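PDB 4QO5: cytochrome c-552/4 domain-containing protein from Ignicoccus hospitalis KIN4/I, which probably transfers electrons through eight c-type hemes as a membrane-associated multiheme cytochrome, although its physiological reaction is not established. Local coordinates for residues H239-V244 / F494-Y499; K432-T437 / F475-I480; P366-P371 / G376-A381. All blocks are in the same frame, centred on the assembly; numbering follows the deposited sequence.

Contact 1 (H239-V244 / F494-Y499). With HEC (heme c), chain G.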
loop_
_atom_site.group_PDB
_atom_site.type_symbol
_atom_site.label_atom_id
_atom_site.label_comp_id
_atom_site.label_asym_id
_atom_site.label_seq_id
_atom_site.Cartn_x
_atom_site.Cartn_y
_atom_site.Cartn_z
ATOM N N HIS A 239 1.181 4.551 -11.873
ATOM C CA HIS A 239 1.852 3.261 -12.037
ATOM C C HIS A 239 1.712 2.396 -10.788
ATOM O O HIS A 239 2.685 2.190 -10.060
ATOM C CB HIS A 239 3.328 3.436 -12.381
ATOM C CG HIS A 239 3.552 3.909 -13.776
ATOM N ND1 HIS A 239 3.948 3.066 -14.793
ATOM C CD2 HIS A 239 3.382 5.126 -14.337
ATOM C CE1 HIS A 239 4.043 3.753 -15.916
ATOM N NE2 HIS A 239 3.688 4.997 -15.665
ATOM N N LEU A 240 0.503 1.864 -10.593
ATOM C CA LEU A 240 0.149 1.087 -9.422
ATOM C C LEU A 240 -0.408 -0.290 -9.737
ATOM O O LEU A 240 -0.906 -0.562 -10.828
ATOM C CB LEU A 240 -0.941 1.809 -8.616
ATOM C CG LEU A 240 -0.651 3.127 -7.931
ATOM C CD1 LEU A 240 -1.888 3.534 -7.113
ATOM C CD2 LEU A 240 0.569 2.986 -7.045
ATOM N N ASP A 241 -0.343 -1.136 -8.717
ATOM C CA ASP A 241 -1.036 -2.410 -8.645
ATOM C C ASP A 241 -2.523 -2.243 -8.977
ATOM O O ASP A 241 -3.134 -1.239 -8.608
ATOM C CB ASP A 241 -0.879 -2.885 -7.189
ATOM C CG ASP A 241 -1.620 -4.164 -6.895
ATOM O OD1 ASP A 241 -2.618 -4.108 -6.139
ATOM O OD2 ASP A 241 -1.186 -5.221 -7.386
ATOM N N PRO A 242 -3.139 -3.241 -9.633
ATOM C CA PRO A 242 -2.644 -4.559 -10.066
ATOM C C PRO A 242 -2.064 -4.622 -11.469
ATOM O O PRO A 242 -1.362 -5.591 -11.768
ATOM C CB PRO A 242 -3.903 -5.425 -10.031
ATOM C CG PRO A 242 -5.027 -4.450 -10.363
ATOM C CD PRO A 242 -4.607 -3.129 -9.736
ATOM N N ASP A 243 -2.373 -3.636 -12.312
ATOM C CA ASP A 243 -2.035 -3.720 -13.737
ATOM C C ASP A 243 -0.636 -3.245 -14.077
ATOM O O ASP A 243 0.025 -3.780 -14.983
ATOM C CB ASP A 243 -3.075 -2.965 -14.596
ATOM C CG ASP A 243 -3.375 -1.536 -14.089
ATOM O OD1 ASP A 243 -3.446 -0.602 -14.938
ATOM O OD2 ASP A 243 -3.597 -1.342 -12.865
ATOM N N VAL A 244 -0.170 -2.226 -13.368
ATOM C CA VAL A 244 1.091 -1.597 -13.744
ATOM C C VAL A 244 1.900 -1.243 -12.493
ATOM O O VAL A 244 2.285 -0.095 -12.307
ATOM C CB VAL A 244 0.826 -0.326 -14.621
ATOM C CG1 VAL A 244 0.343 -0.719 -16.022
ATOM C CG2 VAL A 244 -0.225 0.589 -13.966
ATOM N N PHE A 494 2.946 -13.834 -4.021
ATOM C CA PHE A 494 1.592 -14.060 -3.518
ATOM C C PHE A 494 0.639 -12.905 -3.777
ATOM O O PHE A 494 -0.557 -13.115 -3.972
ATOM C CB PHE A 494 1.609 -14.346 -2.017
ATOM C CG PHE A 494 2.271 -15.638 -1.648
ATOM C CD1 PHE A 494 1.746 -16.858 -2.069
ATOM C CD2 PHE A 494 3.383 -15.636 -0.831
ATOM C CE1 PHE A 494 2.354 -18.055 -1.692
ATOM C CE2 PHE A 494 3.991 -16.812 -0.464
ATOM C CZ PHE A 494 3.471 -18.027 -0.893
ATOM N N LYS A 495 1.167 -11.689 -3.754
ATOM C CA LYS A 495 0.337 -10.508 -3.920
ATOM C C LYS A 495 -0.292 -10.462 -5.325
ATOM O O LYS A 495 -1.496 -10.265 -5.469
ATOM C CB LYS A 495 1.154 -9.237 -3.623
ATOM C CG LYS A 495 0.383 -7.923 -3.785
ATOM C CD LYS A 495 -0.886 -7.926 -2.936
ATOM C CE LYS A 495 -1.508 -6.548 -2.858
ATOM N NZ LYS A 495 -0.999 -5.801 -1.686
ATOM N N ARG A 496 0.507 -10.685 -6.360
ATOM C CA ARG A 496 -0.001 -10.491 -7.722
ATOM C C ARG A 496 0.862 -11.267 -8.720
ATOM O O ARG A 496 0.831 -11.005 -9.902
ATOM C CB ARG A 496 0.005 -8.999 -8.075
ATOM C CG ARG A 496 -1.087 -8.564 -9.063
ATOM C CD ARG A 496 -2.474 -8.613 -8.406
ATOM N NE ARG A 496 -2.652 -7.564 -7.407
ATOM C CZ ARG A 496 -3.693 -7.497 -6.583
ATOM N NH1 ARG A 496 -4.641 -8.421 -6.646
ATOM N NH2 ARG A 496 -3.790 -6.514 -5.701
ATOM N N GLY A 497 1.619 -12.240 -8.232
ATOM C CA GLY A 497 2.638 -12.879 -9.059
ATOM C C GLY A 497 2.411 -14.346 -9.347
ATOM O O GLY A 497 1.295 -14.739 -9.679
ATOM N N TRP A 498 3.472 -15.157 -9.243
ATOM C CA TRP A 498 3.399 -16.556 -9.664
ATOM C C TRP A 498 2.275 -17.339 -9.008
ATOM O O TRP A 498 1.609 -18.143 -9.663
ATOM C CB TRP A 498 4.743 -17.291 -9.470
ATOM C CG TRP A 498 5.648 -17.083 -10.644
ATOM C CD1 TRP A 498 6.815 -16.371 -10.672
ATOM C CD2 TRP A 498 5.429 -17.548 -11.977
ATOM N NE1 TRP A 498 7.346 -16.385 -11.940
ATOM C CE2 TRP A 498 6.505 -17.092 -12.761
ATOM C CE3 TRP A 498 4.420 -18.301 -12.588
ATOM C CZ2 TRP A 498 6.605 -17.361 -14.130
ATOM C CZ3 TRP A 498 4.526 -18.574 -13.952
ATOM C CH2 TRP A 498 5.609 -18.106 -14.701
ATOM N N TYR A 499 2.068 -17.118 -7.714
ATOM C CA TYR A 499 1.026 -17.841 -7.012
ATOM C C TYR A 499 -0.333 -17.507 -7.625
ATOM O O TYR A 499 -1.156 -18.395 -7.864
ATOM C CB TYR A 499 1.042 -17.542 -5.500
ATOM C CG TYR A 499 -0.188 -18.103 -4.833
ATOM C CD1 TYR A 499 -0.228 -19.424 -4.390
ATOM C CD2 TYR A 499 -1.328 -17.322 -4.690
ATOM C CE1 TYR A 499 -1.377 -19.939 -3.818
ATOM C CE2 TYR A 499 -2.466 -17.826 -4.133
ATOM C CZ TYR A 499 -2.492 -19.125 -3.693
ATOM O OH TYR A 499 -3.655 -19.594 -3.132
HETATM FE FE HEC G . 4.017 6.578 -17.081
HETATM C CHA HEC G . 3.749 4.565 -19.884
HETATM C CHB HEC G . 7.303 5.624 -16.687
HETATM C CHC HEC G . 4.419 9.029 -14.724
HETATM C CHD HEC G . 0.697 7.214 -17.166
HETATM N NA HEC G . 5.307 5.367 -18.110
HETATM C C1A HEC G . 4.952 4.589 -19.204
HETATM C C2A HEC G . 6.117 3.800 -19.563
HETATM C C3A HEC G . 7.103 4.090 -18.692
HETATM C C4A HEC G . 6.612 5.071 -17.749
HETATM C CMA HEC G . 8.528 3.491 -18.649
HETATM C CAA HEC G . 6.146 2.791 -20.734
HETATM C CBA HEC G . 6.349 3.484 -22.081
HETATM C CGA HEC G . 5.025 3.868 -22.690
HETATM O O1A HEC G . 4.878 5.069 -23.047
HETATM O O2A HEC G . 4.117 2.995 -22.812
HETATM N NB HEC G . 5.534 7.177 -15.925
HETATM C C1B HEC G . 6.839 6.697 -15.946
HETATM C C2B HEC G . 7.647 7.544 -15.081
HETATM C C3B HEC G . 6.839 8.509 -14.593
HETATM C C4B HEC G . 5.512 8.266 -15.079
HETATM C CMB HEC G . 9.171 7.367 -14.895
HETATM C CAB HEC G . 7.071 9.761 -13.714
HETATM C CBB HEC G . 8.473 10.419 -13.736
HETATM N NC HEC G . 2.800 7.839 -16.088
HETATM C C1C HEC G . 3.157 8.809 -15.191
HETATM C C2C HEC G . 1.940 9.389 -14.621
HETATM C C3C HEC G . 1.005 9.113 -15.550
HETATM C C4C HEC G . 1.470 7.992 -16.334
HETATM C CMC HEC G . 2.124 10.722 -13.852
HETATM C CAC HEC G . -0.481 9.536 -15.726
HETATM C CBC HEC G . -0.914 10.962 -15.282
HETATM N ND HEC G . 2.464 5.954 -18.335
HETATM C C1D HEC G . 1.145 6.391 -18.164
HETATM C C2D HEC G . 0.316 5.830 -19.202
HETATM C C3D HEC G . 1.265 5.006 -20.061
HETATM C C4D HEC G . 2.574 5.154 -19.459
HETATM C CMD HEC G . -1.203 6.028 -19.396
HETATM C CAD HEC G . 0.900 4.214 -21.332
HETATM C CBD HEC G . 1.175 5.081 -22.557
HETATM C CGD HEC G . 0.913 4.246 -23.790
HETATM O O1D HEC G . 1.728 3.326 -24.079
HETATM O O2D HEC G . -0.100 4.513 -24.492
#
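Arg496 takes hold of Asp241 side-on, using NE and NH2 against the two oxygens of one carboxylate. Arg496 NE reaches Asp241 OD2 at 2.8 Å with a fairly straight bond (160°), close to the guanidinium plane. Arg496 NH2 reaches Asp241 OD1 at 2.7 Å, from a more tilted position. Both oxygens use their syn lone pairs, and the two flat groups lie 25° apart, nearly coplanar, in a salt bridge. The arginine gets there by bending at chi2 and chi3, which brings the edge of its guanidinium round to the acid. Over one guanidinium face lies Pro242, its CB 3.6 Å from Arg496 NE; the cis peptide before Pro242 turns the chain at this point. This loop runs directly out of a CxxCH heme-attachment motif: His239, its last residue, binds the heme c iron through NE2 at 2.1 Å, with Lys126 as the other axial ligand. Arg496 thus reaches the chain just beyond a heme ligand from the approach to helix 498-520. Asp241 has further partners: Trp491 NE1 bonds to OD2, and Lys495 of the third subunit makes a salt bridge to OD1, while Lys495 here pairs with Asp241 of the second subunit.

Contact 2 (K432-T437 / F475-I480)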
loop_
_atom_site.group_PDB
_atom_site.type_symbol
_atom_site.label_atom_id
_atom_site.label_comp_id
_atom_site.label_asym_id
_atom_site.label_seq_id
_atom_site.Cartn_x
_atom_site.Cartn_y
_atom_site.Cartn_z
ATOM N N LYS A 432 4.455 -18.151 -21.722
ATOM C CA LYS A 432 3.916 -19.509 -21.873
ATOM C C LYS A 432 2.671 -19.702 -21.000
ATOM O O LYS A 432 1.728 -20.391 -21.391
ATOM C CB LYS A 432 4.970 -20.577 -21.524
ATOM C CG LYS A 432 6.085 -20.737 -22.557
ATOM C CD LYS A 432 5.558 -21.360 -23.841
ATOM C CE LYS A 432 6.695 -21.762 -24.780
ATOM N NZ LYS A 432 7.614 -20.622 -25.057
ATOM N N ALA A 433 2.678 -19.117 -19.807
ATOM C CA ALA A 433 1.512 -19.211 -18.923
ATOM C C ALA A 433 0.309 -18.512 -19.562
ATOM O O ALA A 433 -0.819 -18.994 -19.480
ATOM C CB ALA A 433 1.813 -18.611 -17.545
ATOM N N THR A 434 0.570 -17.385 -20.218
ATOM C CA THR A 434 -0.460 -16.627 -20.922
ATOM C C THR A 434 -1.010 -17.418 -22.114
ATOM O O THR A 434 -2.204 -17.372 -22.407
ATOM C CB THR A 434 0.086 -15.265 -21.358
ATOM O OG1 THR A 434 0.432 -14.515 -20.189
ATOM C CG2 THR A 434 -0.953 -14.472 -22.170
ATOM N N LEU A 435 -0.149 -18.166 -22.790
ATOM C CA LEU A 435 -0.621 -19.009 -23.882
ATOM C C LEU A 435 -1.542 -20.093 -23.332
ATOM O O LEU A 435 -2.534 -20.472 -23.968
ATOM C CB LEU A 435 0.560 -19.633 -24.648
ATOM C CG LEU A 435 0.206 -20.645 -25.740
ATOM C CD1 LEU A 435 -0.710 -20.023 -26.794
ATOM C CD2 LEU A 435 1.489 -21.188 -26.394
ATOM N N LYS A 436 -1.210 -20.601 -22.148
ATOM C CA LYS A 436 -2.011 -21.647 -21.520
ATOM C C LYS A 436 -3.415 -21.142 -21.173
ATOM O O LYS A 436 -4.407 -21.813 -21.458
ATOM C CB LYS A 436 -1.315 -22.185 -20.266
ATOM C CG LYS A 436 -2.001 -23.414 -19.663
ATOM C CD LYS A 436 -1.230 -23.944 -18.466
ATOM C CE LYS A 436 -1.911 -25.160 -17.860
ATOM N NZ LYS A 436 -1.712 -26.387 -18.671
ATOM N N THR A 437 -3.508 -19.969 -20.554
ATOM C CA THR A 437 -4.825 -19.436 -20.210
ATOM C C THR A 437 -5.607 -19.074 -21.465
ATOM O O THR A 437 -6.839 -19.162 -21.484
ATOM C CB THR A 437 -4.749 -18.215 -19.264
ATOM O OG1 THR A 437 -4.025 -17.155 -19.898
ATOM C CG2 THR A 437 -4.061 -18.588 -17.959
ATOM N N PHE A 475 -2.778 -8.547 -15.161
ATOM C CA PHE A 475 -2.361 -8.392 -13.766
ATOM C C PHE A 475 -1.121 -9.233 -13.453
ATOM O O PHE A 475 -0.089 -8.709 -13.050
ATOM C CB PHE A 475 -3.467 -8.798 -12.778
ATOM C CG PHE A 475 -4.702 -7.926 -12.811
ATOM C CD1 PHE A 475 -4.771 -6.799 -13.605
ATOM C CD2 PHE A 475 -5.796 -8.258 -12.016
ATOM C CE1 PHE A 475 -5.914 -6.009 -13.615
ATOM C CE2 PHE A 475 -6.937 -7.477 -12.020
ATOM C CZ PHE A 475 -6.992 -6.352 -12.825
ATOM N N TYR A 476 -1.237 -10.539 -13.627
ATOM C CA TYR A 476 -0.263 -11.456 -13.013
ATOM C C TYR A 476 1.042 -11.554 -13.809
ATOM O O TYR A 476 2.126 -11.400 -13.241
ATOM C CB TYR A 476 -0.896 -12.831 -12.762
ATOM C CG TYR A 476 -2.205 -12.705 -11.999
ATOM C CD1 TYR A 476 -2.337 -11.786 -10.963
ATOM C CD2 TYR A 476 -3.310 -13.476 -12.337
ATOM C CE1 TYR A 476 -3.531 -11.646 -10.276
ATOM C CE2 TYR A 476 -4.519 -13.332 -11.652
ATOM C CZ TYR A 476 -4.617 -12.426 -10.627
ATOM O OH TYR A 476 -5.812 -12.299 -9.941
ATOM N N SER A 477 0.940 -11.771 -15.119
ATOM C CA SER A 477 2.153 -11.861 -15.940
ATOM C C SER A 477 2.860 -10.520 -15.892
ATOM O O SER A 477 4.075 -10.465 -15.749
ATOM C CB SER A 477 1.848 -12.261 -17.383
ATOM O OG SER A 477 1.318 -13.572 -17.454
ATOM N N ASN A 478 2.091 -9.436 -15.994
ATOM C CA ASN A 478 2.681 -8.105 -15.890
ATOM C C ASN A 478 3.428 -7.899 -14.577
ATOM O O ASN A 478 4.546 -7.396 -14.561
ATOM C CB ASN A 478 1.611 -7.024 -16.025
ATOM C CG ASN A 478 1.182 -6.805 -17.468
ATOM O OD1 ASN A 478 1.731 -7.404 -18.402
ATOM N ND2 ASN A 478 0.190 -5.945 -17.653
ATOM N N SER A 479 2.795 -8.263 -13.470
ATOM C CA SER A 479 3.418 -8.065 -12.168
ATOM C C SER A 479 4.707 -8.869 -12.044
ATOM O O SER A 479 5.703 -8.387 -11.495
ATOM C CB SER A 479 2.455 -8.428 -11.040
ATOM O OG SER A 479 1.433 -7.450 -10.929
ATOM N N ILE A 480 4.690 -10.089 -12.563
ATOM C CA ILE A 480 5.881 -10.941 -12.490
ATOM C C ILE A 480 7.045 -10.327 -13.259
ATOM O O ILE A 480 8.185 -10.297 -12.782
ATOM C CB ILE A 480 5.580 -12.357 -13.028
ATOM C CG1 ILE A 480 4.644 -13.085 -12.063
ATOM C CG2 ILE A 480 6.885 -13.172 -13.200
ATOM C CD1 ILE A 480 3.954 -14.293 -12.678
#
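Thr434 and Ser477 face each other where two long antiparallel helices, 413-447 and 464-485, run side by side in the helical C-terminal part of the chain. The interface is small and polar at this level: 64 Å² is buried in all, and the nearest CA atoms, those of Thr434 and Ser477, are 7.4 Å apart. Thr434 OG1 and Ser477 OG approach hydroxyl to hydroxyl, with 3.0 Å between them. The two side chains take the same first torsion. In each, the hydroxyl stands beside the backbone N and opposite the carbonyl carbon (chi1 -63° for Thr434, -65° for Ser477), a setting from which it can also fold back on its own helix. Thr434 OG1 is hydrogen-bonded to the carbonyl of Thr430, one turn earlier, and Ser477 OG to that of Ser472, five residues back, where the helix widens into a pi-type turn. Both buried hydroxyls are therefore tied to main-chain oxygens as well as lying close to each other. Around this polar spot the packing turns apolar: Ala433 lies on Leu501 and Ile480 on Trp498, both from helix 498-520, which makes a third helix in the group. Two residues on from Ser477, Ser479 also bonds back to its own helix. Its OG bonds to Phe475 O at 2.9 Å, and the backbone N of Ser479 meets that same oxygen from the opposite face of the carbonyl plane.

Contact 3 (P366-P371 / G376-A381)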
loop_
_atom_site.group_PDB
_atom_site.type_symbol
_atom_site.label_atom_id
_atom_site.label_comp_id
_atom_site.label_asym_id
_atom_site.label_seq_id
_atom_site.Cartn_x
_atom_site.Cartn_y
_atom_site.Cartn_z
ATOM N N PRO A 366 0.500 -5.792 -31.046
ATOM C CA PRO A 366 1.917 -5.841 -31.428
ATOM C C PRO A 366 2.412 -7.246 -31.733
ATOM O O PRO A 366 3.444 -7.416 -32.398
ATOM C CB PRO A 366 2.636 -5.279 -30.194
ATOM C CG PRO A 366 1.683 -5.499 -29.050
ATOM C CD PRO A 366 0.306 -5.415 -29.628
ATOM N N ILE A 367 1.678 -8.244 -31.254
ATOM C CA ILE A 367 2.134 -9.626 -31.346
ATOM C C ILE A 367 0.923 -10.543 -31.562
ATOM O O ILE A 367 -0.196 -10.210 -31.152
ATOM C CB ILE A 367 2.948 -9.992 -30.063
ATOM C CG1 ILE A 367 3.666 -11.336 -30.202
ATOM C CG2 ILE A 367 2.064 -9.910 -28.796
ATOM C CD1 ILE A 367 4.678 -11.607 -29.082
ATOM N N SER A 368 1.137 -11.677 -32.221
ATOM C CA SER A 368 0.060 -12.627 -32.505
ATOM C C SER A 368 -0.488 -13.279 -31.228
ATOM O O SER A 368 0.112 -13.170 -30.157
ATOM C CB SER A 368 0.550 -13.707 -33.464
ATOM O OG SER A 368 1.730 -14.330 -32.976
ATOM N N LEU A 369 -1.622 -13.964 -31.354
ATOM C CA LEU A 369 -2.281 -14.576 -30.197
ATOM C C LEU A 369 -1.625 -15.885 -29.788
ATOM O O LEU A 369 -1.805 -16.363 -28.665
ATOM C CB LEU A 369 -3.759 -14.824 -30.496
ATOM C CG LEU A 369 -4.584 -13.580 -30.814
ATOM C CD1 LEU A 369 -6.022 -13.963 -31.131
ATOM C CD2 LEU A 369 -4.530 -12.571 -29.667
ATOM N N ALA A 370 -0.874 -16.472 -30.711
ATOM C CA ALA A 370 -0.203 -17.736 -30.453
ATOM C C ALA A 370 1.050 -17.795 -31.313
ATOM O O ALA A 370 1.094 -17.184 -32.381
ATOM C CB ALA A 370 -1.132 -18.897 -30.786
ATOM N N PRO A 371 2.078 -18.524 -30.852
ATOM C CA PRO A 371 3.253 -18.679 -31.712
ATOM C C PRO A 371 2.955 -19.659 -32.843
ATOM O O PRO A 371 1.928 -20.335 -32.809
ATOM C CB PRO A 371 4.306 -19.251 -30.760
ATOM C CG PRO A 371 3.517 -19.957 -29.700
ATOM C CD PRO A 371 2.238 -19.194 -29.547
ATOM N N GLY A 376 7.958 -22.117 -33.629
ATOM C CA GLY A 376 8.041 -21.771 -32.224
ATOM C C GLY A 376 8.086 -20.268 -32.009
ATOM O O GLY A 376 8.261 -19.801 -30.884
ATOM N N LYS A 377 7.915 -19.506 -33.087
ATOM C CA LYS A 377 8.008 -18.050 -33.010
ATOM C C LYS A 377 6.652 -17.353 -33.078
ATOM O O LYS A 377 5.737 -17.815 -33.758
ATOM C CB LYS A 377 8.886 -17.510 -34.142
ATOM C CG LYS A 377 10.378 -17.758 -33.972
ATOM C CD LYS A 377 11.148 -17.077 -35.099
ATOM C CE LYS A 377 12.619 -17.454 -35.101
ATOM N NZ LYS A 377 13.314 -16.894 -36.298
ATOM N N PHE A 378 6.537 -16.229 -32.381
ATOM C CA PHE A 378 5.379 -15.360 -32.564
ATOM C C PHE A 378 5.539 -14.550 -33.847
ATOM O O PHE A 378 6.638 -14.431 -34.380
ATOM C CB PHE A 378 5.221 -14.402 -31.391
ATOM C CG PHE A 378 4.792 -15.068 -30.116
ATOM C CD1 PHE A 378 3.446 -15.210 -29.816
ATOM C CD2 PHE A 378 5.734 -15.552 -29.216
ATOM C CE1 PHE A 378 3.048 -15.824 -28.633
ATOM C CE2 PHE A 378 5.339 -16.164 -28.036
ATOM C CZ PHE A 378 3.992 -16.298 -27.747
ATOM N N LEU A 379 4.435 -14.004 -34.338
ATOM C CA LEU A 379 4.472 -13.034 -35.430
ATOM C C LEU A 379 4.405 -11.633 -34.824
ATOM O O LEU A 379 3.695 -11.412 -33.829
ATOM C CB LEU A 379 3.305 -13.262 -36.389
ATOM C CG LEU A 379 3.275 -14.663 -37.013
ATOM C CD1 LEU A 379 1.964 -14.919 -37.733
ATOM C CD2 LEU A 379 4.451 -14.850 -37.958
ATOM N N TYR A 380 5.154 -10.694 -35.401
ATOM C CA TYR A 380 5.197 -9.333 -34.875
ATOM C C TYR A 380 4.464 -8.401 -35.827
ATOM O O TYR A 380 4.397 -8.654 -37.029
ATOM C CB TYR A 380 6.635 -8.841 -34.711
ATOM C CG TYR A 380 7.483 -9.592 -33.707
ATOM C CD1 TYR A 380 6.915 -10.213 -32.604
ATOM C CD2 TYR A 380 8.865 -9.660 -33.862
ATOM C CE1 TYR A 380 7.708 -10.901 -31.678
ATOM C CE2 TYR A 380 9.661 -10.335 -32.953
ATOM C CZ TYR A 380 9.080 -10.955 -31.864
ATOM O OH TYR A 380 9.886 -11.623 -30.963
ATOM N N ALA A 381 3.937 -7.314 -35.280
ATOM C CA ALA A 381 3.118 -6.373 -36.036
ATOM C C ALA A 381 3.926 -5.608 -37.066
ATOM O O ALA A 381 5.141 -5.463 -36.936
ATOM C CB ALA A 381 2.434 -5.385 -35.077
#
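Phe378 lies between Pro371, over one face of its ring, and Ile367, which comes in obliquely from the other side of the ring plane. Pro371 CB sits squarely above the centre, 4.0 Å from the Phe378 ring centroid and 1° off the normal, in a CH-pi contact; the proline ring runs alongside, with its CD 3.6 Å from Phe378 CE1. Ile367 CD1 makes a second, off-centre CH-pi contact, 4.1 Å from the Phe378 centroid. CG1 of Ile367 is anti to the backbone N, which carries CD1 across to the phenylalanine and also to the edge of Tyr380. With an alanine in place of Phe378, Pro371 and Ile367 would probably face a gap, both having lost the ring that fills the space between them. Farther out, round Ile367 and Tyr380, the two segments run antiparallel, as in a hairpin, with these two residues as a non-hydrogen-bonded pair. The flanking bonds are Ser368 N to Leu379 O at 3.0 Å and Ala381 N to Pro366 O at 2.9 Å. Ser368 OG, near the plane of the Phe378 ring, completes the polar edge. At chi1 54°, Ser368 OG accepts from Leu379 N at 3.0 Å, a nearly straight bond (166°), and donates to Ala370 O, also at 3.0 Å. Tyr321 meets the phenylalanine ring and bonds through its OH to Leu369 O. Only a single bridge joins the backbones, so the serine hydroxyl and the apolar contacts of the Phe378 ring probably supply much of what keeps the segments together.

Overall arrangement
Along the chain, contact 1 opens first at 239-244 and closes last at 494-499; contact 3 and then contact 2 come in between. Contacts 1 and 2 lie 11 Å apart between centres and touch directly: Ser479 and Tyr476, on helix 464-485, pack against Arg496, just before helix 498-520. Contacts 2 and 3 are 15 Å apart, meeting where Leu435 of helix 413-447 rests on Ala370 and Pro371. Contacts 1 and 3 do not touch, with centres 25 Å apart, so the helices of contact 2 bridge them. A continuous path of packing thus joins a heme-bearing loop to the long C-terminal helices and an outlying hairpin-like loop; contacts 1 and 2 also touch the second subunit.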